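PDB 7LUU: subclass B3 metallo-beta-lactamase from Sphingobium indicum, which probably hydrolyses beta-lactam antibiotics at a two-zinc active site of the subclass B3 type. Local coordinates for residues F73-V78 and I90-L94; A223-P228 and Y286-S290. One frame throughout, in Å; residues are numbered along the deposited sequence. Where two conformers were deposited one is given.

Interaction 1 of 2, residues F73-V78 and I90-L94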
ATOM      1  N   PHE A  73      -0.584   5.457 -10.734  1.00 12.66           N
ATOM      2  CA  PHE A  73       0.393   5.660 -11.824  1.00 15.69           C
ATOM      3  C   PHE A  73       0.826   4.314 -12.390  1.00 18.42           C
ATOM      4  O   PHE A  73       0.468   3.270 -11.854  1.00 18.45           O
ATOM      5  CB  PHE A  73       1.614   6.403 -11.281  1.00 16.08           C
ATOM      6  CG  PHE A  73       1.225   7.638 -10.535  1.00 14.74           C
ATOM      7  CD1 PHE A  73       0.991   8.798 -11.244  1.00 17.18           C
ATOM      8  CD2 PHE A  73       0.946   7.622  -9.145  1.00 15.94           C
ATOM      9  CE1 PHE A  73       0.571   9.946 -10.584  1.00 21.54           C
ATOM     10  CE2 PHE A  73       0.496   8.773  -8.511  1.00 16.02           C
ATOM     11  CZ  PHE A  73       0.311   9.933  -9.197  1.00 17.85           C
ATOM     12  N   ALA A  74       1.698   4.344 -13.433  1.00 16.91           N
ATOM     13  CA  ALA A  74       2.077   3.084 -14.043  1.00 18.23           C
ATOM     14  C   ALA A  74       2.817   2.204 -13.069  1.00 18.19           C
ATOM     15  O   ALA A  74       2.683   0.973 -13.115  1.00 19.96           O
ATOM     16  CB  ALA A  74       2.925   3.346 -15.296  1.00 20.27           C
ATOM     17  N   GLY A  75       3.600   2.796 -12.182  1.00 16.16           N
ATOM     18  CA  GLY A  75       4.437   1.975 -11.300  1.00 17.21           C
ATOM     19  C   GLY A  75       4.019   1.940  -9.824  1.00 14.55           C
ATOM     20  O   GLY A  75       4.665   1.226  -9.023  1.00 15.32           O
ATOM     21  N   LEU A  76       2.957   2.661  -9.452  1.00 12.89           N
ATOM     22  CA  LEU A  76       2.532   2.735  -8.029  1.00 12.23           C
ATOM     23  C   LEU A  76       1.029   2.821  -8.017  1.00 13.19           C
ATOM     24  O   LEU A  76       0.433   3.758  -8.578  1.00 16.07           O
ATOM     25  CB  LEU A  76       3.156   3.992  -7.352  1.00 14.13           C
ATOM     26  CG  LEU A  76       4.684   3.998  -7.216  1.00 16.41           C
ATOM     27  CD1 LEU A  76       5.209   5.355  -6.790  1.00 19.61           C
ATOM     28  CD2 LEU A  76       5.080   2.922  -6.185  1.00 18.15           C
ATOM     29  N   SER A  77       0.415   1.892  -7.311  1.00 12.65           N
ATOM     30  CA  SER A  77      -1.045   1.852  -7.242  1.00 11.98           C
ATOM     31  C   SER A  77      -1.555   2.791  -6.167  1.00 12.73           C
ATOM     32  O   SER A  77      -1.028   2.821  -5.048  1.00 13.72           O
ATOM     33  CB  SER A  77      -1.533   0.434  -6.914  1.00 11.47           C
ATOM     34  OG  SER A  77      -1.085  -0.468  -7.945  1.00 13.74           O
ATOM     35  N   VAL A  78      -2.613   3.531  -6.509  1.00 11.74           N
ATOM     36  CA  VAL A  78      -3.395   4.305  -5.527  1.00 12.69           C
ATOM     37  C   VAL A  78      -4.866   4.031  -5.825  1.00 13.73           C
ATOM     38  O   VAL A  78      -5.298   4.188  -6.979  1.00 13.98           O
ATOM     39  CB  VAL A  78      -3.103   5.826  -5.639  1.00 11.24           C
ATOM     40  CG1 VAL A  78      -3.942   6.631  -4.601  1.00 12.83           C
ATOM     41  CG2 VAL A  78      -1.571   6.102  -5.517  1.00 13.45           C
ATOM     42  N   ILE A  90      -6.308   4.719  -0.896  1.00 10.82           N
ATOM     43  CA  ILE A  90      -5.329   3.750  -0.449  1.00 10.20           C
ATOM     44  C   ILE A  90      -3.997   4.143  -1.052  1.00 12.34           C
ATOM     45  O   ILE A  90      -3.837   4.150  -2.292  1.00 13.34           O
ATOM     46  CB  ILE A  90      -5.704   2.311  -0.857  1.00 12.19           C
ATOM     47  CG1 ILE A  90      -7.113   2.065  -0.297  1.00 13.73           C
ATOM     48  CG2 ILE A  90      -4.640   1.382  -0.190  1.00 12.65           C
ATOM     49  CD1 ILE A  90      -7.549   0.522  -0.419  1.00 16.02           C
ATOM     50  N   ASP A  91      -3.052   4.462  -0.153  1.00 12.24           N
ATOM     51  CA  ASP A  91      -1.676   4.918  -0.414  1.00 12.26           C
ATOM     52  C   ASP A  91      -1.626   6.295  -1.077  1.00 12.48           C
ATOM     53  O   ASP A  91      -2.657   6.932  -1.395  1.00 14.67           O
ATOM     54  CB  ASP A  91      -0.891   3.847  -1.209  1.00 14.44           C
ATOM     55  CG  ASP A  91      -0.378   2.731  -0.287  1.00 16.32           C
ATOM     56  OD1 ASP A  91      -0.327   2.923   0.955  1.00 15.06           O
ATOM     57  OD2 ASP A  91      -0.017   1.683  -0.792  1.00 13.74           O
ATOM     58  N   GLY A  92      -0.393   6.797  -1.173  1.00 13.69           N
ATOM     59  CA  GLY A  92      -0.196   8.192  -1.588  1.00 14.17           C
ATOM     60  C   GLY A  92       1.010   8.399  -2.475  1.00 14.93           C
ATOM     61  O   GLY A  92       1.357   9.555  -2.737  1.00 15.33           O
ATOM     62  N   ALA A  93       1.647   7.340  -2.965  1.00 14.23           N
ATOM     63  CA  ALA A  93       2.830   7.456  -3.821  1.00 13.15           C
ATOM     64  C   ALA A  93       3.880   8.410  -3.203  1.00 13.12           C
ATOM     65  O   ALA A  93       4.067   8.460  -1.971  1.00 15.33           O
ATOM     66  CB  ALA A  93       2.426   7.831  -5.270  1.00 17.38           C
ATOM     67  N   LEU A  94       4.654   9.087  -4.082  1.00 13.25           N
ATOM     68  CA  LEU A  94       5.748   9.973  -3.649  1.00 15.89           C
ATOM     69  C   LEU A  94       5.215  11.352  -3.251  1.00 16.65           C
ATOM     70  O   LEU A  94       4.072  11.705  -3.545  1.00 15.65           O
ATOM     71  CB  LEU A  94       6.726  10.148  -4.802  1.00 16.09           C
ATOM     72  CG  LEU A  94       7.484   8.879  -5.205  1.00 19.24           C
ATOM     73  CD1 LEU A  94       8.251   9.240  -6.500  1.00 24.53           C
ATOM     74  CD2 LEU A  94       8.484   8.601  -4.199  1.00 20.98           C
TER
HETATM   75  O   HOH W   1       0.884   1.807  -3.340  1.00 17.41           O

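Interaction 2 of 2, residues A223-P228 and Y286-S290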
ATOM      1  N   ALA A 223      -3.149  -5.273  -2.014  1.00 12.96           N
ATOM      2  CA  ALA A 223      -2.079  -6.014  -1.304  1.00 12.25           C
ATOM      3  C   ALA A 223      -0.875  -5.134  -1.090  1.00 12.76           C
ATOM      4  O   ALA A 223      -0.437  -4.434  -2.007  1.00 13.94           O
ATOM      5  CB  ALA A 223      -1.652  -7.250  -2.140  1.00 15.12           C
ATOM      6  N   SER A 224      -0.358  -5.120   0.150  1.00 13.65           N
ATOM      7  CA  SER A 224       0.950  -4.516   0.350  1.00 13.68           C
ATOM      8  C   SER A 224       2.007  -5.303  -0.397  1.00 12.11           C
ATOM      9  O   SER A 224       1.815  -6.487  -0.744  1.00 15.73           O
ATOM     10  CB  SER A 224       1.347  -4.490   1.831  1.00 13.71           C
ATOM     11  OG  SER A 224       1.666  -5.847   2.255  1.00 15.89           O
ATOM     12  N   SER A 225       3.087  -4.594  -0.747  1.00 12.54           N
ATOM     13  CA  SER A 225       4.273  -5.309  -1.209  1.00 12.98           C
ATOM     14  C   SER A 225       4.612  -6.445  -0.270  1.00 14.04           C
ATOM     15  O   SER A 225       4.591  -6.288   0.947  1.00 15.92           O
ATOM     16  CB  SER A 225       5.434  -4.348  -1.301  1.00 12.38           C
ATOM     17  OG  SER A 225       6.616  -5.069  -1.713  1.00 16.56           O
ATOM     18  N   LEU A 226       4.974  -7.598  -0.865  1.00 12.35           N
ATOM     19  CA  LEU A 226       5.603  -8.712  -0.168  1.00 13.22           C
ATOM     20  C   LEU A 226       7.023  -8.928  -0.690  1.00 13.06           C
ATOM     21  O   LEU A 226       7.513 -10.053  -0.675  1.00 16.15           O
ATOM     22  CB  LEU A 226       4.758  -9.989  -0.341  1.00 13.91           C
ATOM     23  CG  LEU A 226       3.334  -9.956   0.281  1.00 16.41           C
ATOM     24  CD1 LEU A 226       2.539 -11.248  -0.066  1.00 16.02           C
ATOM     25  CD2 LEU A 226       3.368  -9.744   1.816  1.00 19.07           C
ATOM     26  N   ASN A 227       7.722  -7.877  -1.154  0.71 13.59           N
ATOM     27  CA  ASN A 227       9.027  -8.134  -1.793  0.71 13.26           C
ATOM     28  C   ASN A 227      10.110  -8.187  -0.724  0.71 15.50           C
ATOM     29  O   ASN A 227      10.251  -7.238   0.056  0.71 17.54           O
ATOM     30  CB  ASN A 227       9.349  -7.054  -2.795  0.71 18.56           C
ATOM     31  CG  ASN A 227       8.396  -7.077  -3.911  0.71 17.62           C
ATOM     32  OD1 ASN A 227       7.929  -8.160  -4.314  0.71 21.56           O
ATOM     33  ND2 ASN A 227       8.075  -5.902  -4.429  0.71 18.35           N
ATOM     34  N   PRO A 228      10.861  -9.247  -0.643  1.00 16.52           N
ATOM     35  CA  PRO A 228      11.924  -9.317   0.359  1.00 18.04           C
ATOM     36  C   PRO A 228      13.148  -8.559  -0.137  1.00 21.03           C
ATOM     37  O   PRO A 228      14.062  -9.147  -0.715  1.00 29.59           O
ATOM     38  CB  PRO A 228      12.183 -10.832   0.527  1.00 19.84           C
ATOM     39  CG  PRO A 228      11.783 -11.422  -0.809  1.00 19.52           C
ATOM     40  CD  PRO A 228      10.678 -10.479  -1.433  1.00 17.38           C
ATOM     41  N   TYR A 286       0.188 -14.369  -6.134  1.00 15.04           N
ATOM     42  CA  TYR A 286       0.982 -13.250  -5.644  1.00 15.55           C
ATOM     43  C   TYR A 286       1.842 -13.695  -4.470  1.00 19.33           C
ATOM     44  O   TYR A 286       3.021 -13.343  -4.377  1.00 17.01           O
ATOM     45  CB  TYR A 286       0.036 -12.122  -5.251  1.00 16.17           C
ATOM     46  CG  TYR A 286       0.638 -10.808  -4.747  1.00 13.09           C
ATOM     47  CD1 TYR A 286       1.244  -9.917  -5.624  1.00 16.67           C
ATOM     48  CD2 TYR A 286       0.636 -10.510  -3.378  1.00 14.98           C
ATOM     49  CE1 TYR A 286       1.756  -8.690  -5.163  1.00 19.15           C
ATOM     50  CE2 TYR A 286       1.152  -9.302  -2.904  1.00 15.68           C
ATOM     51  CZ  TYR A 286       1.731  -8.428  -3.790  1.00 16.37           C
ATOM     52  OH  TYR A 286       2.179  -7.210  -3.373  1.00 16.76           O
ATOM     53  N   ALA A 287       1.235 -14.409  -3.518  1.00 18.65           N
ATOM     54  CA  ALA A 287       2.000 -14.914  -2.367  1.00 17.17           C
ATOM     55  C   ALA A 287       3.078 -15.889  -2.815  1.00 18.70           C
ATOM     56  O   ALA A 287       4.189 -15.856  -2.298  1.00 19.28           O
ATOM     57  CB  ALA A 287       1.070 -15.590  -1.383  1.00 22.42           C
ATOM     58  N   GLU A 288       2.762 -16.790  -3.753  1.00 17.21           N
ATOM     59  CA  GLU A 288       3.772 -17.758  -4.195  1.00 19.79           C
ATOM     60  C   GLU A 288       4.962 -17.066  -4.842  1.00 22.17           C
ATOM     61  O   GLU A 288       6.113 -17.519  -4.668  1.00 21.36           O
ATOM     62  CB  GLU A 288       3.180 -18.761  -5.178  1.00 20.31           C
ATOM     63  CG  GLU A 288       4.216 -19.846  -5.561  1.00 37.41           C
ATOM     64  CD  GLU A 288       4.773 -20.614  -4.335  1.00 56.45           C
ATOM     65  OE1 GLU A 288       4.009 -20.959  -3.382  1.00 61.41           O
ATOM     66  OE2 GLU A 288       6.009 -20.836  -4.322  1.00 60.92           O
ATOM     67  N   ARG A 289       4.707 -15.994  -5.623  1.00 20.05           N
ATOM     68  CA  ARG A 289       5.814 -15.173  -6.176  1.00 19.11           C
ATOM     69  C   ARG A 289       6.752 -14.684  -5.087  1.00 18.91           C
ATOM     70  O   ARG A 289       7.997 -14.817  -5.215  1.00 19.39           O
ATOM     71  CB  ARG A 289       5.266 -13.980  -7.007  1.00 21.31           C
ATOM     72  CG  ARG A 289       6.315 -12.820  -7.313  1.00 25.27           C
ATOM     73  CD  ARG A 289       5.738 -11.582  -8.029  1.00 26.17           C
ATOM     74  NE  ARG A 289       6.850 -10.689  -8.441  1.00 25.56           N
ATOM     75  CZ  ARG A 289       7.423  -9.795  -7.613  1.00 25.33           C
ATOM     76  NH1 ARG A 289       8.460  -9.057  -7.989  1.00 27.82           N
ATOM     77  NH2 ARG A 289       6.930  -9.632  -6.385  1.00 24.43           N
ATOM     78  N   SER A 290       6.164 -14.137  -3.996  1.00 16.36           N
ATOM     79  CA  SER A 290       6.964 -13.661  -2.869  1.00 18.10           C
ATOM     80  C   SER A 290       7.711 -14.818  -2.215  1.00 19.07           C
ATOM     81  O   SER A 290       8.902 -14.709  -1.918  1.00 18.59           O
ATOM     82  CB  SER A 290       6.071 -12.969  -1.849  1.00 18.85           C
ATOM     83  OG  SER A 290       6.836 -12.630  -0.696  1.00 17.95           O
TER
HETATM   84  O   HOH W   2       5.205  -8.136  -3.682  1.00 18.67           O

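Interaction 1 of 2, residues F73-V78 and I90-L94
At the open end of the beta-hairpin formed by strands 79-82 and 87-90, beside the zinc site, Val78 meets Ile90 and Asp91 as the two segments part. Val78 CA lies 3.3 Å from Ile90 O, a CA-H...O contact with an angle of 143° at the hydrogen. Val78 CG1, anti to the backbone N (chi1 180°), comes to 3.5 Å from Asp91 O, a buried carbonyl oxygen that finds no hydrogen-bond partner. No direct hydrogen bond joins the segments; one water links them instead, donating to Ser77 O at 2.8 Å and to Asp91 OD2 at 2.7 Å. Thr121 OG1 also bonds OD2, so this carboxylate oxygen is gripped twice. Farther out, the Ala93 methyl touches two larger side chains: Ala93 CB is 3.9 Å from Phe73 CE2, the ring approaching obliquely, and 4.0 Å from Leu76 CD1. Leu76 and Asp91 also touch His127, a zinc ligand on helix 125-128, and Leu76 reaches the zinc ligand His267. Helix 98-107 packs on Phe73 and Val78 through Ile101, while Trp55 of helix 49-55 lies against Leu76 and Leu94.

Interaction 2 of 2, residues A223-P228 and Y286-S290
Tyr286 and Ser290, one turn apart on helix 282-300, grip the chain that leaves strand 216-223 along the edge of the zinc pocket. The tight part is buried. Tyr286 CG lies anti to the backbone N (chi1 -178°), which carries the ring out from the helix to the end of the strand. There Ala223 CB rests 3.6 Å from Tyr286 CE2, and Leu226 CD1 approaches the same CE2 atom obliquely at 3.7 Å. The phenol of Tyr286 donates from OH to Ser224 O at 2.8 Å; this carbonyl oxygen lies at the edge of the ring, but the hydroxyl stands 44° out of the carbonyl plane. One turn on, Ser290 OG donates to Leu226 O at 2.7 Å, much nearer the carbonyl plane, and is also bonded to Tyr252 OH.

The looser side involves the partly exposed Asn227 and Arg289. In the conformer described, Arg289 NH2 donates to Asn227 OD1 at 2.7 Å, nearly in the guanidinium plane, although the amide is turned 72° from that plane; a second Asn227 conformer makes this bond less certain. A water donates to OD1 and accepts from Leu226 N at 2.9 Å. The CB of Ser225 points away from the helix; Ser225 OG accepts from Asn227 N at 3.1 Å in an ST turn, and the Ser225 side chain touches the zinc ligands Glu122 and His200. Asn227 O bonds His200 ND1, so the loop probably helps to orient this zinc ligand. Helix 242-257 closes over Leu226, Pro228 and Ser290 through Ser251 and Phe248, while Leu263 of strand 262-265 packs against Ala223 and Tyr286.

How the interactions relate
Interaction 1 closes before interaction 2 opens along the chain; their centres are 16 Å apart and their nearest atoms about 6 Å, without touching. The first lies in the loops flanking the hairpin 79-82/87-90 of the seven-stranded sheet, against helices 49-55 and 98-107. The second joins the six-stranded sheet to the C-terminal helix 282-300. The end of strand 262-265 and the residues just beyond it link the two: Ser265 bonds Ser77 and, weakly, Tyr286, while Ala266 pairs with the backbone of both Ser77 and Ala223. Interaction 1 borders the ligands His127 and His267 of one zinc, interaction 2 the ligands Glu122 and His200 of the other, so the two contacts frame the dinuclear site.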